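Local atomic coordinates of putative aminooxidase (Propionibacterium acnes, PDB entry 2BA9), a protein that isomerises polyunsaturated fatty acids, producing conjugated linoleic acid, and binds flavin-adenine dinucleotide. Residues Gln341-Cys344 with Arg345-Leu349. Numbering follows the deposited sequence.
Sequences QEEC and RQMVL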
loop_
_atom_site.group_PDB
_atom_site.type_symbol
_atom_site.label_atom_id
_atom_site.label_comp_id
_atom_site.label_asym_id
_atom_site.label_seq_id
_atom_site.Cartn_x
_atom_site.Cartn_y
_atom_site.Cartn_z
ATOM N N GLN A 341 1.247 -16.331 -13.711
ATOM C CA GLN A 341 2.365 -16.439 -12.760
ATOM C C GLN A 341 3.536 -17.141 -13.456
ATOM O O GLN A 341 4.686 -16.778 -13.247
ATOM C CB GLN A 341 1.954 -17.123 -11.439
ATOM C CG GLN A 341 1.892 -18.640 -11.438
ATOM C CD GLN A 341 2.187 -19.252 -10.052
ATOM O OE1 GLN A 341 3.106 -18.811 -9.343
ATOM N NE2 GLN A 341 1.417 -20.292 -9.684
ATOM N N GLU A 342 3.196 -18.106 -14.321
ATOM C CA GLU A 342 4.145 -18.875 -15.124
ATOM C C GLU A 342 5.093 -17.970 -15.894
ATOM O O GLU A 342 6.320 -18.079 -15.769
ATOM C CB GLU A 342 3.380 -19.767 -16.134
ATOM C CG GLU A 342 4.191 -20.876 -16.770
ATOM C CD GLU A 342 3.504 -21.570 -17.979
ATOM O OE1 GLU A 342 2.346 -21.236 -18.357
ATOM O OE2 GLU A 342 4.156 -22.478 -18.556
ATOM N N GLU A 343 4.512 -17.087 -16.699
ATOM C CA GLU A 343 5.278 -16.306 -17.655
ATOM C C GLU A 343 6.024 -15.174 -16.961
ATOM O O GLU A 343 7.092 -14.759 -17.396
ATOM C CB GLU A 343 4.350 -15.757 -18.747
ATOM C CG GLU A 343 3.480 -14.575 -18.318
ATOM C CD GLU A 343 2.615 -14.058 -19.449
ATOM O OE1 GLU A 343 3.172 -13.724 -20.518
ATOM O OE2 GLU A 343 1.385 -13.966 -19.266
ATOM N N CYS A 344 5.442 -14.678 -15.878
ATOM C CA CYS A 344 6.076 -13.657 -15.070
ATOM C C CYS A 344 7.287 -14.196 -14.301
ATOM O O CYS A 344 8.317 -13.522 -14.230
ATOM C CB CYS A 344 5.056 -13.037 -14.120
ATOM S SG CYS A 344 3.805 -12.068 -15.013
ATOM N N ARG A 345 7.176 -15.398 -13.732
ATOM C CA ARG A 345 8.330 -16.012 -13.080
ATOM C C ARG A 345 9.467 -16.232 -14.089
ATOM O O ARG A 345 10.632 -16.003 -13.763
ATOM C CB ARG A 345 7.983 -17.324 -12.366
ATOM C CG ARG A 345 9.176 -17.908 -11.570
ATOM C CD ARG A 345 8.852 -19.234 -10.878
ATOM N NE ARG A 345 7.878 -19.079 -9.805
ATOM C CZ ARG A 345 7.272 -20.082 -9.168
ATOM N NH1 ARG A 345 7.532 -21.344 -9.471
ATOM N NH2 ARG A 345 6.392 -19.824 -8.210
ATOM N N GLN A 346 9.143 -16.660 -15.309
ATOM C CA GLN A 346 10.190 -16.821 -16.325
ATOM C C GLN A 346 10.849 -15.477 -16.666
ATOM O O GLN A 346 12.058 -15.414 -16.891
ATOM C CB GLN A 346 9.657 -17.511 -17.589
ATOM C CG GLN A 346 10.748 -17.906 -18.611
ATOM C CD GLN A 346 11.791 -18.861 -18.048
ATOM O OE1 GLN A 346 11.458 -19.820 -17.342
ATOM N NE2 GLN A 346 13.061 -18.625 -18.381
ATOM N N MET A 347 10.061 -14.402 -16.683
ATOM C CA MET A 347 10.615 -13.063 -16.896
ATOM C C MET A 347 11.533 -12.626 -15.767
ATOM O O MET A 347 12.485 -11.893 -16.003
ATOM C CB MET A 347 9.514 -12.035 -17.126
ATOM C CG MET A 347 8.980 -12.068 -18.545
ATOM S SD MET A 347 7.763 -10.801 -18.910
ATOM C CE MET A 347 6.282 -11.670 -18.377
ATOM N N VAL A 348 11.254 -13.060 -14.543
ATOM C CA VAL A 348 12.165 -12.830 -13.428
ATOM C C VAL A 348 13.529 -13.459 -13.776
ATOM O O VAL A 348 14.585 -12.829 -13.661
ATOM C CB VAL A 348 11.626 -13.434 -12.102
ATOM C CG1 VAL A 348 12.643 -13.287 -10.979
ATOM C CG2 VAL A 348 10.321 -12.774 -11.690
ATOM N N LEU A 349 13.514 -14.708 -14.208
ATOM C CA LEU A 349 14.772 -15.356 -14.574
ATOM C C LEU A 349 15.427 -14.596 -15.730
ATOM O O LEU A 349 16.587 -14.211 -15.638
ATOM C CB LEU A 349 14.547 -16.818 -14.953
ATOM C CG LEU A 349 13.794 -17.658 -13.917
ATOM C CD1 LEU A 349 13.868 -19.141 -14.289
ATOM C CD2 LEU A 349 14.339 -17.389 -12.522
#
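Met347 and Glu343, one turn apart, lie side by side and point the same way. The methyl carbon CE of Met347 sits 4.0 Å from Glu343 CG. It also comes 3.3 Å from the Glu343 backbone O. A bend at the thioether (chi3 -87°) folds the methyl back over the preceding turn. The same CE approaches Cys344 SG at 4.2 Å, an apolar contact. Four backbone hydrogen bonds of the i to i+4 kind tie the residues together. Arg345 N donates to Gln341 O at 2.9 Å, the straightest of the four at 164°. Gln346 N, Met347 N and Val348 N donate to the backbone O atoms of Glu342, Glu343 and Cys344, respectively. This is the first part of the alpha-helix 341-355, which packs against the mixed beta-sheet. Cys344 and Val348 are the buried residues of this part, and both touch Leu329 of strand 325-330. Val348 CG2 also rests 3.3 Å from Cys344 O. Glu343 OE2 accepts a hydrogen bond from the amide N of Thr340, the residue just before the helix, as in one half of a capping box. Gln341, Arg345 and Gln346 are exposed. Arg345 runs alongside Gln341. A bend in its chain (chi3 -67°) goes with the guanidinium meeting Glu365 of strand 359-373, where NH2 forms a salt bridge. Gln346 NE2 donates a hydrogen bond to Asp350 OD1, one turn further on.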